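Local structure of hypothetical protein (Staphylococcus aureus subsp. aureus, 1QYI) at residues 339-344 with 361-366. The protein is of unknown function but carries a HAD-hydrolase-like region, so it probably belongs to the haloacid dehalogenase superfamily. Sequence-based numbering, arbitrary orientation.
Sequences IGTLTG and YVINHL
Tyr361 sits beside Ile339 at the first residue of strand 361-363, which runs parallel to strand 337-341; their CB atoms are 4.2 Å apart. Its carbonyl O accepts the amide N of Gly340 at 2.9 Å, and its hydroxyl bonds to Leu376 O. Val362 faces the other side of the sheet. There its CG1, anti to the backbone N (chi1 176°), lies 4.1 Å from Leu342 CD2, and the two side chains cross at about a right angle. Ile363 N gives an almost straight bond of 2.7 Å to Gly340 O. Its CB packs on Ile339 CD1, on the side of the sheet that also carries Tyr361. Past this pair the strand bonding weakens, although the backbones stay close: Leu342 N makes weak bonds to the carbonyl O atoms of Ile363 and Asn364. Leu342 CD1 touches Asn364 OD1; ND2 of the same amide is hydrogen-bonded to Glu368 OE2. At His365 the CA meets Thr341 CG2, and CB lies 3.8 Å from Thr343 CG2. Thr343 OG1 bonds to Gly10 O. The pair belongs to a beta-alpha-beta unit with helix 351-356 as its connection, consistent with the Rossmann-like core of HAD proteins. Strand 361-363 is one edge strand of the parallel sheet, and strand 337-341 separates it from strand 318-322. Helix 369-373 covers Ile339, Tyr361 and Ile363 through Val372.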
ATOM      1  N   ILE A 339      10.674  13.313 -15.414  1.00 23.50           N
ATOM      2  CA  ILE A 339      10.960  12.178 -16.258  1.00 23.35           C
ATOM      3  C   ILE A 339      10.166  10.986 -15.737  1.00 22.49           C
ATOM      4  O   ILE A 339      10.431  10.474 -14.651  1.00 22.97           O
ATOM      5  CB  ILE A 339      12.481  11.875 -16.339  1.00 23.23           C
ATOM      6  CG1 ILE A 339      12.680  10.402 -16.753  1.00 25.84           C
ATOM      7  CG2 ILE A 339      13.165  12.230 -15.042  1.00 24.33           C
ATOM      8  CD1 ILE A 339      14.105  10.033 -17.063  1.00 24.80           C
ATOM      9  N   GLY A 340       9.166  10.577 -16.519  1.00 24.19           N
ATOM     10  CA  GLY A 340       8.300   9.471 -16.136  1.00 26.00           C
ATOM     11  C   GLY A 340       8.780   8.081 -16.510  1.00 27.14           C
ATOM     12  O   GLY A 340       9.372   7.877 -17.574  1.00 26.59           O
ATOM     13  N   THR A 341       8.518   7.120 -15.628  1.00 27.47           N
ATOM     14  CA  THR A 341       8.911   5.733 -15.864  1.00 28.05           C
ATOM     15  C   THR A 341       7.693   4.896 -16.191  1.00 27.17           C
ATOM     16  O   THR A 341       6.597   5.199 -15.736  1.00 27.21           O
ATOM     17  CB  THR A 341       9.588   5.121 -14.644  1.00 28.55           C
ATOM     18  OG1 THR A 341      10.426   6.100 -14.020  1.00 31.43           O
ATOM     19  CG2 THR A 341      10.453   3.948 -15.071  1.00 31.10           C
ATOM     20  N   LEU A 342       7.874   3.850 -16.990  1.00 27.45           N
ATOM     21  CA  LEU A 342       6.740   3.009 -17.352  1.00 25.55           C
ATOM     22  C   LEU A 342       6.691   1.730 -16.528  1.00 25.01           C
ATOM     23  O   LEU A 342       6.203   0.697 -16.982  1.00 24.26           O
ATOM     24  CB  LEU A 342       6.779   2.689 -18.845  1.00 23.74           C
ATOM     25  CG  LEU A 342       6.582   3.906 -19.739  1.00 25.35           C
ATOM     26  CD1 LEU A 342       6.572   3.475 -21.194  1.00 23.98           C
ATOM     27  CD2 LEU A 342       5.272   4.606 -19.374  1.00 24.46           C
ATOM     28  N   THR A 343       7.185   1.818 -15.298  1.00 26.61           N
ATOM     29  CA  THR A 343       7.204   0.677 -14.398  1.00 27.00           C
ATOM     30  C   THR A 343       6.133   0.727 -13.289  1.00 29.21           C
ATOM     31  O   THR A 343       6.297   0.127 -12.220  1.00 28.72           O
ATOM     32  CB  THR A 343       8.615   0.511 -13.792  1.00 26.36           C
ATOM     33  OG1 THR A 343       9.197   1.796 -13.535  1.00 22.65           O
ATOM     34  CG2 THR A 343       9.504  -0.250 -14.756  1.00 24.95           C
ATOM     35  N   GLY A 344       5.034   1.435 -13.557  1.00 30.63           N
ATOM     36  CA  GLY A 344       3.942   1.534 -12.598  1.00 31.77           C
ATOM     37  C   GLY A 344       3.000   0.348 -12.728  1.00 33.57           C
ATOM     38  O   GLY A 344       3.149  -0.469 -13.640  1.00 32.81           O
ATOM     39  N   TYR A 361      10.130  13.948 -20.182  1.00 31.04           N
ATOM     40  CA  TYR A 361      10.666  12.738 -20.790  1.00 29.02           C
ATOM     41  C   TYR A 361       9.893  11.545 -20.289  1.00 28.54           C
ATOM     42  O   TYR A 361       9.259  11.599 -19.243  1.00 28.05           O
ATOM     43  CB  TYR A 361      12.143  12.545 -20.432  1.00 28.02           C
ATOM     44  CG  TYR A 361      12.980  13.756 -20.695  1.00 27.24           C
ATOM     45  CD1 TYR A 361      13.117  14.745 -19.729  1.00 28.04           C
ATOM     46  CD2 TYR A 361      13.608  13.937 -21.920  1.00 26.06           C
ATOM     47  CE1 TYR A 361      13.858  15.884 -19.974  1.00 28.99           C
ATOM     48  CE2 TYR A 361      14.352  15.077 -22.175  1.00 27.56           C
ATOM     49  CZ  TYR A 361      14.473  16.047 -21.196  1.00 28.77           C
ATOM     50  OH  TYR A 361      15.219  17.180 -21.423  1.00 30.59           O
ATOM     51  N   VAL A 362       9.937  10.465 -21.055  1.00 29.14           N
ATOM     52  CA  VAL A 362       9.269   9.241 -20.658  1.00 27.64           C
ATOM     53  C   VAL A 362      10.254   8.106 -20.945  1.00 27.50           C
ATOM     54  O   VAL A 362      10.743   7.960 -22.063  1.00 27.03           O
ATOM     55  CB  VAL A 362       7.944   9.042 -21.431  1.00 26.89           C
ATOM     56  CG1 VAL A 362       7.315   7.707 -21.066  1.00 27.54           C
ATOM     57  CG2 VAL A 362       6.978  10.168 -21.095  1.00 26.75           C
ATOM     58  N   ILE A 363      10.559   7.321 -19.917  1.00 28.60           N
ATOM     59  CA  ILE A 363      11.501   6.215 -20.039  1.00 27.17           C
ATOM     60  C   ILE A 363      10.804   4.884 -19.734  1.00 26.01           C
ATOM     61  O   ILE A 363       9.803   4.867 -19.027  1.00 27.27           O
ATOM     62  CB  ILE A 363      12.723   6.483 -19.091  1.00 28.32           C
ATOM     63  CG1 ILE A 363      14.002   6.455 -19.904  1.00 27.51           C
ATOM     64  CG2 ILE A 363      12.797   5.482 -17.957  1.00 28.95           C
ATOM     65  CD1 ILE A 363      13.992   7.436 -21.046  1.00 29.31           C
ATOM     66  N   ASN A 364      11.307   3.776 -20.282  1.00 25.52           N
ATOM     67  CA  ASN A 364      10.685   2.473 -20.027  1.00 24.95           C
ATOM     68  C   ASN A 364      10.914   2.021 -18.596  1.00 25.64           C
ATOM     69  O   ASN A 364      10.016   1.477 -17.959  1.00 25.46           O
ATOM     70  CB  ASN A 364      11.215   1.399 -20.977  1.00 24.74           C
ATOM     71  CG  ASN A 364      10.687   1.549 -22.387  1.00 26.22           C
ATOM     72  OD1 ASN A 364       9.480   1.510 -22.626  1.00 25.27           O
ATOM     73  ND2 ASN A 364      11.596   1.716 -23.336  1.00 28.26           N
ATOM     74  N   HIS A 365      12.126   2.233 -18.099  1.00 26.95           N
ATOM     75  CA  HIS A 365      12.471   1.854 -16.731  1.00 28.82           C
ATOM     76  C   HIS A 365      13.690   2.626 -16.223  1.00 29.35           C
ATOM     77  O   HIS A 365      14.383   3.296 -16.990  1.00 30.02           O
ATOM     78  CB  HIS A 365      12.708   0.338 -16.656  1.00 27.50           C
ATOM     79  CG  HIS A 365      13.695  -0.170 -17.661  1.00 27.72           C
ATOM     80  ND1 HIS A 365      15.042   0.087 -17.576  1.00 26.98           N
ATOM     81  CD2 HIS A 365      13.518  -0.917 -18.781  1.00 26.89           C
ATOM     82  CE1 HIS A 365      15.665  -0.483 -18.600  1.00 27.60           C
ATOM     83  NE2 HIS A 365      14.760  -1.095 -19.340  1.00 28.17           N
ATOM     84  N   LEU A 366      13.940   2.531 -14.925  1.00 29.53           N
ATOM     85  CA  LEU A 366      15.058   3.229 -14.302  1.00 31.62           C
ATOM     86  C   LEU A 366      16.378   3.124 -15.063  1.00 32.36           C
ATOM     87  O   LEU A 366      17.213   4.020 -14.985  1.00 33.00           O
ATOM     88  CB  LEU A 366      15.268   2.720 -12.875  1.00 31.91           C
ATOM     89  CG  LEU A 366      16.246   3.533 -12.024  1.00 34.11           C
ATOM     90  CD1 LEU A 366      15.701   4.940 -11.844  1.00 32.46           C
ATOM     91  CD2 LEU A 366      16.458   2.860 -10.670  1.00 32.17           C
TER